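Local coordinates for death on curing protein (Enterobacteria phage P1, PDB 3DD7) that probably blocks bacterial translation as the toxin of the phage P1 Phd-Doc addiction module, and is held in check by its antitoxin partner Phd, at residues Glu7-Ala15 with Ile67-Thr75; Leu51-Thr62 with Thr75-Leu84. The protein carries 2 engineered substitutions. All coordinates share one frame; numbering follows the deposited sequence.

Contact 1: Glu7-Ala15 with Ile67-Thr75; sequences EELIALHDA and IFNDANKRT
The ring of His-13 lies almost flat against that of Phe-68 in an offset stack, with centroids 3.7 Å apart and planes 8° from parallel. CG of His-13, anti to the backbone N (chi1 167°), brings the imidazole over one face of the phenyl, whose opposite face is covered by Ile-67 CG2. His-13 CB shares the stacked face as a CH-pi contact, 3.7 Å from the Phe-68 centroid.

Polar bonds fix the imidazole at both nitrogens. NE2 of His-13 donates to the backbone O of Asp-70 at 2.8 Å, bent to 135° at the hydrogen, while ND1 of His-13 reaches Asp-14 OD1, also at 2.8 Å; both acceptors lie close to the ring plane.

Apolar contacts flank the stack: Leu-9 CD2 meets Ile-67 CD1 at 3.7 Å, and Leu-9 CD1 meets Thr-75 CG2 at 3.8 Å.

The segment 67-75 carries most of the Fic motif, HxFx(D/E)(A/G)N(K/G)R, whose leading histidine is an engineered tyrosine here. Helix 6-20 thus clasps the motif loop and the start of helix 72-86, while helix 31-45 closes the apolar side, Ile-36 touching Leu-9 and Ala-32 touching Ile-10 and Ile-67.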
loop_
_atom_site.group_PDB
_atom_site.type_symbol
_atom_site.label_atom_id
_atom_site.label_comp_id
_atom_site.label_asym_id
_atom_site.label_seq_id
_atom_site.Cartn_x
_atom_site.Cartn_y
_atom_site.Cartn_z
ATOM N N GLU A 7 -12.772 -2.809 0.302
ATOM C CA GLU A 7 -13.552 -1.614 -0.020
ATOM C C GLU A 7 -12.787 -0.375 0.462
ATOM O O GLU A 7 -12.793 0.673 -0.184
ATOM C CB GLU A 7 -14.957 -1.711 0.577
ATOM C CG GLU A 7 -14.969 -1.932 2.064
ATOM N N GLU A 8 -12.070 -0.517 1.573
ATOM C CA GLU A 8 -11.219 0.568 2.034
ATOM C C GLU A 8 -10.076 0.808 1.058
ATOM O O GLU A 8 -9.706 1.946 0.805
ATOM C CB GLU A 8 -10.664 0.282 3.420
ATOM C CG GLU A 8 -9.954 1.464 4.027
ATOM C CD GLU A 8 -9.854 1.358 5.536
ATOM O OE1 GLU A 8 -9.519 0.267 6.051
ATOM O OE2 GLU A 8 -10.142 2.366 6.210
ATOM N N LEU A 9 -9.510 -0.267 0.519
ATOM C CA LEU A 9 -8.431 -0.131 -0.460
ATOM C C LEU A 9 -8.939 0.636 -1.669
ATOM O O LEU A 9 -8.295 1.565 -2.168
ATOM C CB LEU A 9 -7.936 -1.496 -0.905
ATOM C CG LEU A 9 -6.710 -1.423 -1.814
ATOM C CD1 LEU A 9 -5.467 -1.233 -0.933
ATOM C CD2 LEU A 9 -6.598 -2.665 -2.677
ATOM N N ILE A 10 -10.106 0.229 -2.147
ATOM C CA ILE A 10 -10.742 0.906 -3.269
ATOM C C ILE A 10 -11.008 2.405 -2.975
ATOM O O ILE A 10 -10.704 3.273 -3.801
ATOM C CB ILE A 10 -12.035 0.163 -3.681
ATOM C CG1 ILE A 10 -11.708 -1.304 -4.032
ATOM C CG2 ILE A 10 -12.733 0.884 -4.833
ATOM C CD1 ILE A 10 -12.936 -2.186 -4.290
ATOM N N ALA A 11 -11.576 2.709 -1.811
ATOM C CA ALA A 11 -11.879 4.102 -1.463
ATOM C C ALA A 11 -10.585 4.929 -1.391
ATOM O O ALA A 11 -10.545 6.087 -1.825
ATOM C CB ALA A 11 -12.635 4.174 -0.156
ATOM N N LEU A 12 -9.532 4.320 -0.857
ATOM C CA LEU A 12 -8.242 4.993 -0.747
ATOM C C LEU A 12 -7.697 5.299 -2.144
ATOM O O LEU A 12 -7.271 6.416 -2.412
ATOM C CB LEU A 12 -7.250 4.137 0.041
ATOM C CG LEU A 12 -5.866 4.720 0.338
ATOM C CD1 LEU A 12 -5.231 3.928 1.482
ATOM C CD2 LEU A 12 -4.926 4.706 -0.897
ATOM N N HIS A 13 -7.714 4.307 -3.026
ATOM C CA HIS A 13 -7.398 4.546 -4.443
ATOM C C HIS A 13 -8.204 5.694 -5.055
ATOM O O HIS A 13 -7.639 6.583 -5.700
ATOM C CB HIS A 13 -7.611 3.273 -5.257
ATOM C CG HIS A 13 -7.612 3.495 -6.740
ATOM N ND1 HIS A 13 -8.756 3.779 -7.452
ATOM C CD2 HIS A 13 -6.617 3.418 -7.650
ATOM C CE1 HIS A 13 -8.463 3.901 -8.731
ATOM N NE2 HIS A 13 -7.168 3.687 -8.882
ATOM N N ASP A 14 -9.522 5.663 -4.871
ATOM C CA ASP A 14 -10.388 6.614 -5.571
ATOM C C ASP A 14 -10.113 8.029 -5.041
ATOM O O ASP A 14 -10.074 8.993 -5.805
ATOM C CB ASP A 14 -11.845 6.224 -5.371
ATOM C CG ASP A 14 -12.229 4.963 -6.126
ATOM O OD1 ASP A 14 -11.425 4.471 -6.967
ATOM O OD2 ASP A 14 -13.365 4.492 -5.876
ATOM N N ALA A 15 -9.878 8.144 -3.732
ATOM C CA ALA A 15 -9.534 9.460 -3.143
ATOM C C ALA A 15 -8.190 9.977 -3.665
ATOM O O ALA A 15 -8.001 11.185 -3.867
ATOM C CB ALA A 15 -9.527 9.375 -1.637
ATOM N N ILE A 67 -5.057 -4.196 -9.668
ATOM C CA ILE A 67 -6.462 -4.086 -9.283
ATOM C C ILE A 67 -7.127 -2.915 -10.022
ATOM O O ILE A 67 -8.320 -2.970 -10.362
ATOM C CB ILE A 67 -6.564 -3.882 -7.761
ATOM C CG1 ILE A 67 -5.988 -5.097 -7.027
ATOM C CG2 ILE A 67 -7.995 -3.570 -7.314
ATOM C CD1 ILE A 67 -5.680 -4.812 -5.585
ATOM N N PHE A 68 -6.333 -1.876 -10.287
ATOM C CA PHE A 68 -6.843 -0.613 -10.832
ATOM C C PHE A 68 -6.261 -0.298 -12.204
ATOM O O PHE A 68 -5.199 -0.799 -12.583
ATOM C CB PHE A 68 -6.530 0.533 -9.854
ATOM C CG PHE A 68 -7.036 0.290 -8.462
ATOM C CD1 PHE A 68 -8.372 0.510 -8.159
ATOM C CD2 PHE A 68 -6.178 -0.170 -7.446
ATOM C CE1 PHE A 68 -8.876 0.297 -6.876
ATOM C CE2 PHE A 68 -6.676 -0.396 -6.160
ATOM C CZ PHE A 68 -8.004 -0.192 -5.872
ATOM N N ASN A 69 -6.971 0.543 -12.952
ATOM C CA ASN A 69 -6.478 1.030 -14.229
ATOM C C ASN A 69 -5.264 1.925 -14.046
ATOM O O ASN A 69 -4.420 2.035 -14.936
ATOM C CB ASN A 69 -7.565 1.823 -14.932
ATOM C CG ASN A 69 -8.752 0.960 -15.351
ATOM O OD1 ASN A 69 -9.907 1.349 -15.162
ATOM N ND2 ASN A 69 -8.477 -0.189 -15.934
ATOM N N ASP A 70 -5.197 2.576 -12.893
ATOM C CA ASP A 70 -4.133 3.533 -12.621
ATOM C C ASP A 70 -3.953 3.681 -11.118
ATOM O O ASP A 70 -4.818 3.278 -10.341
ATOM C CB ASP A 70 -4.479 4.883 -13.272
ATOM C CG ASP A 70 -3.263 5.770 -13.509
ATOM O OD1 ASP A 70 -2.141 5.356 -13.172
ATOM O OD2 ASP A 70 -3.446 6.892 -14.045
ATOM N N ALA A 71 -2.815 4.255 -10.741
ATOM C CA ALA A 71 -2.459 4.563 -9.359
ATOM C C ALA A 71 -2.366 3.301 -8.490
ATOM O O ALA A 71 -2.644 3.337 -7.291
ATOM C CB ALA A 71 -3.435 5.590 -8.761
ATOM N N ASN A 72 -1.985 2.176 -9.098
ATOM C CA ASN A 72 -1.717 0.974 -8.322
ATOM C C ASN A 72 -0.540 1.152 -7.382
ATOM O O ASN A 72 -0.592 0.717 -6.223
ATOM C CB ASN A 72 -1.475 -0.222 -9.242
ATOM C CG ASN A 72 -2.701 -0.611 -10.002
ATOM O OD1 ASN A 72 -3.657 -1.096 -9.432
ATOM N ND2 ASN A 72 -2.662 -0.437 -11.321
ATOM N N LYS A 73 0.528 1.766 -7.874
ATOM C CA LYS A 73 1.700 1.972 -7.011
ATOM C C LYS A 73 1.381 2.942 -5.875
ATOM O O LYS A 73 1.729 2.681 -4.714
ATOM C CB LYS A 73 2.925 2.424 -7.808
ATOM C CG LYS A 73 3.452 1.355 -8.787
ATOM C CD LYS A 73 4.633 1.872 -9.587
ATOM C CE LYS A 73 4.265 3.004 -10.558
ATOM N NZ LYS A 73 3.648 2.435 -11.790
ATOM N N ARG A 74 0.713 4.049 -6.198
ATOM C CA ARG A 74 0.309 4.990 -5.145
ATOM C C ARG A 74 -0.553 4.301 -4.097
ATOM O O ARG A 74 -0.341 4.484 -2.890
ATOM C CB ARG A 74 -0.401 6.210 -5.728
ATOM C CG ARG A 74 0.568 7.266 -6.225
ATOM C CD ARG A 74 -0.240 8.404 -6.875
ATOM N NE ARG A 74 -0.586 8.117 -8.267
ATOM C CZ ARG A 74 -1.639 8.627 -8.916
ATOM N NH1 ARG A 74 -2.539 9.364 -8.279
ATOM N NH2 ARG A 74 -1.812 8.365 -10.206
ATOM N N THR A 75 -1.493 3.477 -4.554
ATOM C CA THR A 75 -2.435 2.848 -3.636
ATOM C C THR A 75 -1.670 1.833 -2.807
ATOM O O THR A 75 -1.908 1.719 -1.615
ATOM C CB THR A 75 -3.627 2.229 -4.397
ATOM O OG1 THR A 75 -4.289 3.275 -5.145
ATOM C CG2 THR A 75 -4.603 1.536 -3.428
#

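Contact 2: Leu51-Thr62 with Thr75-Leu84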
loop_
_atom_site.group_PDB
_atom_site.type_symbol
_atom_site.label_atom_id
_atom_site.label_comp_id
_atom_site.label_asym_id
_atom_site.label_seq_id
_atom_site.Cartn_x
_atom_site.Cartn_y
_atom_site.Cartn_z
ATOM N N LEU A 51 4.657 -6.296 12.057
ATOM C CA LEU A 51 3.894 -5.265 11.356
ATOM C C LEU A 51 4.552 -4.892 10.043
ATOM O O LEU A 51 3.865 -4.636 9.058
ATOM C CB LEU A 51 3.723 -4.026 12.230
ATOM C CG LEU A 51 2.729 -4.201 13.380
ATOM C CD1 LEU A 51 2.652 -2.873 14.137
ATOM C CD2 LEU A 51 1.339 -4.625 12.873
ATOM N N PHE A 52 5.880 -4.903 10.012
ATOM C CA PHE A 52 6.581 -4.512 8.781
ATOM C C PHE A 52 6.466 -5.550 7.677
ATOM O O PHE A 52 6.356 -5.177 6.495
ATOM C CB PHE A 52 8.016 -4.112 9.085
ATOM C CG PHE A 52 8.083 -2.914 9.973
ATOM C CD1 PHE A 52 7.736 -1.655 9.473
ATOM C CD2 PHE A 52 8.381 -3.039 11.325
ATOM C CE1 PHE A 52 7.741 -0.538 10.298
ATOM C CE2 PHE A 52 8.388 -1.915 12.156
ATOM C CZ PHE A 52 8.075 -0.669 11.645
ATOM N N GLU A 53 6.467 -6.829 8.058
ATOM C CA GLU A 53 6.220 -7.902 7.084
ATOM C C GLU A 53 4.808 -7.793 6.520
ATOM O O GLU A 53 4.610 -7.887 5.316
ATOM C CB GLU A 53 6.447 -9.316 7.648
ATOM C CG GLU A 53 7.284 -10.171 6.646
ATOM C CD GLU A 53 6.700 -11.528 6.228
ATOM O OE1 GLU A 53 6.514 -11.724 4.998
ATOM O OE2 GLU A 53 6.484 -12.420 7.086
ATOM N N VAL A 54 3.831 -7.574 7.399
ATOM C CA VAL A 54 2.440 -7.409 6.968
ATOM C C VAL A 54 2.285 -6.181 6.061
ATOM O O VAL A 54 1.719 -6.299 4.982
ATOM C CB VAL A 54 1.445 -7.392 8.145
ATOM C CG1 VAL A 54 0.005 -7.392 7.626
ATOM C CG2 VAL A 54 1.668 -8.634 9.041
ATOM N N SER A 55 2.806 -5.023 6.485
ATOM C CA SER A 55 2.768 -3.822 5.644
ATOM C C SER A 55 3.373 -4.097 4.273
ATOM O O SER A 55 2.812 -3.707 3.245
ATOM C CB SER A 55 3.498 -2.651 6.306
ATOM O OG SER A 55 3.481 -1.502 5.473
ATOM N N ALA A 56 4.513 -4.774 4.262
ATOM C CA ALA A 56 5.178 -5.134 3.004
ATOM C C ALA A 56 4.292 -6.021 2.108
ATOM O O ALA A 56 4.318 -5.875 0.881
ATOM C CB ALA A 56 6.503 -5.817 3.278
ATOM N N THR A 57 3.547 -6.943 2.722
ATOM C CA THR A 57 2.690 -7.878 1.984
ATOM C C THR A 57 1.574 -7.085 1.297
ATOM O O THR A 57 1.302 -7.293 0.103
ATOM C CB THR A 57 2.125 -8.998 2.907
ATOM O OG1 THR A 57 3.193 -9.597 3.645
ATOM C CG2 THR A 57 1.454 -10.097 2.099
ATOM N N TYR A 58 0.959 -6.144 2.025
ATOM C CA TYR A 58 0.002 -5.224 1.388
ATOM C C TYR A 58 0.645 -4.448 0.243
ATOM O O TYR A 58 0.059 -4.332 -0.838
ATOM C CB TYR A 58 -0.579 -4.216 2.366
ATOM C CG TYR A 58 -1.724 -4.740 3.211
ATOM C CD1 TYR A 58 -3.028 -4.802 2.705
ATOM C CD2 TYR A 58 -1.496 -5.167 4.509
ATOM C CE1 TYR A 58 -4.077 -5.283 3.488
ATOM C CE2 TYR A 58 -2.536 -5.627 5.316
ATOM C CZ TYR A 58 -3.825 -5.696 4.797
ATOM O OH TYR A 58 -4.858 -6.163 5.586
ATOM N N LEU A 59 1.824 -3.885 0.492
ATOM C CA LEU A 59 2.487 -3.093 -0.517
ATOM C C LEU A 59 2.747 -3.925 -1.780
ATOM O O LEU A 59 2.343 -3.535 -2.879
ATOM C CB LEU A 59 3.784 -2.482 0.023
ATOM C CG LEU A 59 4.398 -1.351 -0.806
ATOM C CD1 LEU A 59 5.305 -0.422 0.041
ATOM C CD2 LEU A 59 5.174 -1.901 -2.026
ATOM N N VAL A 60 3.418 -5.067 -1.631
ATOM C CA VAL A 60 3.751 -5.891 -2.795
ATOM C C VAL A 60 2.480 -6.409 -3.493
ATOM O O VAL A 60 2.377 -6.374 -4.733
ATOM C CB VAL A 60 4.716 -7.054 -2.448
ATOM C CG1 VAL A 60 5.006 -7.948 -3.677
ATOM C CG2 VAL A 60 6.033 -6.522 -1.898
ATOM N N ALA A 61 1.508 -6.876 -2.706
ATOM C CA ALA A 61 0.296 -7.473 -3.292
ATOM C C ALA A 61 -0.471 -6.490 -4.184
ATOM O O ALA A 61 -0.920 -6.847 -5.286
ATOM C CB ALA A 61 -0.603 -8.064 -2.208
ATOM N N THR A 62 -0.585 -5.246 -3.734
ATOM C CA THR A 62 -1.283 -4.221 -4.505
ATOM C C THR A 62 -0.413 -3.714 -5.658
ATOM O O THR A 62 -0.898 -3.542 -6.783
ATOM C CB THR A 62 -1.781 -3.092 -3.591
ATOM O OG1 THR A 62 -2.745 -3.660 -2.697
ATOM C CG2 THR A 62 -2.451 -1.983 -4.386
ATOM N N THR A 75 -1.493 3.477 -4.554
ATOM C CA THR A 75 -2.435 2.848 -3.636
ATOM C C THR A 75 -1.670 1.833 -2.807
ATOM O O THR A 75 -1.908 1.719 -1.615
ATOM C CB THR A 75 -3.627 2.229 -4.397
ATOM O OG1 THR A 75 -4.289 3.275 -5.145
ATOM C CG2 THR A 75 -4.603 1.536 -3.428
ATOM N N ALA A 76 -0.718 1.144 -3.442
ATOM C CA ALA A 76 0.114 0.145 -2.760
ATOM C C ALA A 76 0.852 0.816 -1.589
ATOM O O ALA A 76 0.722 0.399 -0.446
ATOM C CB ALA A 76 1.103 -0.456 -3.728
ATOM N N LEU A 77 1.571 1.897 -1.904
ATOM C CA LEU A 77 2.364 2.643 -0.919
ATOM C C LEU A 77 1.529 3.226 0.234
ATOM O O LEU A 77 1.823 2.984 1.408
ATOM C CB LEU A 77 3.187 3.747 -1.597
ATOM C CG LEU A 77 4.007 4.589 -0.623
ATOM C CD1 LEU A 77 4.986 3.701 0.168
ATOM C CD2 LEU A 77 4.757 5.661 -1.372
ATOM N N ASN A 78 0.494 3.976 -0.119
ATOM C CA ASN A 78 -0.345 4.636 0.879
ATOM C C ASN A 78 -1.069 3.624 1.767
ATOM O O ASN A 78 -1.190 3.858 2.973
ATOM C CB ASN A 78 -1.330 5.608 0.203
ATOM C CG ASN A 78 -0.640 6.854 -0.363
ATOM O OD1 ASN A 78 -0.596 7.910 0.288
ATOM N ND2 ASN A 78 -0.129 6.749 -1.575
ATOM N N SER A 79 -1.509 2.491 1.201
ATOM C CA SER A 79 -2.233 1.476 1.979
ATOM C C SER A 79 -1.294 0.811 2.993
ATOM O O SER A 79 -1.646 0.640 4.159
ATOM C CB SER A 79 -2.915 0.430 1.076
ATOM O OG SER A 79 -1.979 -0.369 0.366
ATOM N N ALA A 80 -0.085 0.465 2.541
ATOM C CA ALA A 80 0.939 -0.116 3.425
ATOM C C ALA A 80 1.207 0.808 4.604
ATOM O O ALA A 80 1.328 0.365 5.750
ATOM C CB ALA A 80 2.246 -0.365 2.649
ATOM N N LEU A 81 1.257 2.109 4.327
ATOM C CA LEU A 81 1.618 3.068 5.368
ATOM C C LEU A 81 0.405 3.384 6.252
ATOM O O LEU A 81 0.538 3.597 7.466
ATOM C CB LEU A 81 2.283 4.310 4.761
ATOM C CG LEU A 81 3.819 4.195 4.676
ATOM C CD1 LEU A 81 4.398 2.945 3.979
ATOM C CD2 LEU A 81 4.486 5.478 4.138
ATOM N N LEU A 82 -0.778 3.351 5.643
ATOM C CA LEU A 82 -2.027 3.435 6.404
ATOM C C LEU A 82 -2.114 2.275 7.392
ATOM O O LEU A 82 -2.481 2.456 8.566
ATOM C CB LEU A 82 -3.237 3.433 5.465
ATOM C CG LEU A 82 -4.614 3.511 6.141
ATOM C CD1 LEU A 82 -4.766 4.742 7.031
ATOM C CD2 LEU A 82 -5.750 3.410 5.096
ATOM N N PHE A 83 -1.777 1.083 6.904
ATOM C CA PHE A 83 -1.716 -0.095 7.731
ATOM C C PHE A 83 -0.786 0.134 8.934
ATOM O O PHE A 83 -1.185 -0.095 10.082
ATOM C CB PHE A 83 -1.287 -1.326 6.929
ATOM C CG PHE A 83 -0.999 -2.497 7.801
ATOM C CD1 PHE A 83 -2.043 -3.312 8.257
ATOM C CD2 PHE A 83 0.297 -2.749 8.235
ATOM C CE1 PHE A 83 -1.792 -4.358 9.088
ATOM C CE2 PHE A 83 0.552 -3.806 9.103
ATOM C CZ PHE A 83 -0.501 -4.615 9.523
ATOM N N LEU A 84 0.439 0.594 8.679
ATOM C CA LEU A 84 1.375 0.864 9.784
ATOM C C LEU A 84 0.807 1.888 10.773
ATOM O O LEU A 84 0.847 1.667 11.978
ATOM C CB LEU A 84 2.748 1.300 9.272
ATOM C CG LEU A 84 3.620 0.260 8.569
ATOM C CD1 LEU A 84 4.858 0.986 8.019
ATOM C CD2 LEU A 84 3.992 -0.975 9.439
#
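Phe-83 enters a hole on helix 51-65 formed by Leu-51, Val-54, Ser-55 and Tyr-58, a knobs-into-holes arrangement. From CB, a chi1 of 170° swings Phe-83 CG away from its own backbone N and across to the other helix. On one flank, CD2 of Phe-83 rests 3.7 Å from Ser-55 CB, and CE2 beyond it comes to 3.4 Å from the backbone O of Leu-51, which lies at the ring edge. The tip, CZ of Phe-83, presses on Val-54 CG1 at 3.4 Å and is also touched by Leu-51 CD2. Returning along the other flank, CE1 touches Val-54 and Tyr-58, and CD1 of Phe-83 meets Tyr-58 CE2 at 3.8 Å. The two aromatic planes are inclined at 33°, an oblique pairing, with Tyr-58 CD2 over a face of Phe-83; the Tyr-58 hydroxyl is hydrogen-bonded to His-3 ND1 beyond the pair.

The antiparallel helix segments (163° between directions) have axes only 7.9 Å apart at closest, an approach permitted by small residues at the crossing. Ala-76 CB lies 3.4 Å from the backbone O of Leu-59, and Ala-80 packs against Leu-59 CB. In one of its two conformers, Ser-55 OG donates to Ala-80 O at 2.9 Å, coming from above the carbonyl plane, on the face opposite Leu-84 N.

The chemistry is therefore that of a hydrophobic core between two helices: in the conformer described, a single side-chain hydrogen bond crosses, its donor oxygen lying against Ala-80 CB and Leu-84 CG, and the close fit of aromatic and aliphatic surfaces supplies the rest.

Contacts 1 and 2 use helix 72-86 in succession, sharing Thr-75, and their centres are 13 Å apart. Because helix 72-86 packs against both, helices 6-20 and 51-65 are joined through it. The contacts meet directly: Leu-9 CD1 is 3.6 Å from Ser-79 CB, and Leu-12 CD1 is 3.7 Å from Leu-82 CD2. Contact 1 holds the loop of the Fic motif, which in this family forms part of the active site, while contact 2 packs the helix that follows it. The bound Phd peptide packs on Ala-11, Ala-15, Lys-73, Arg-74, Leu-77, Leu-81 and Leu-82, most of which take no part in the contacts themselves, and hydrogen-bonds to Asn-78 ND2 through a polar side chain, consistent with inhibition through fold complementation.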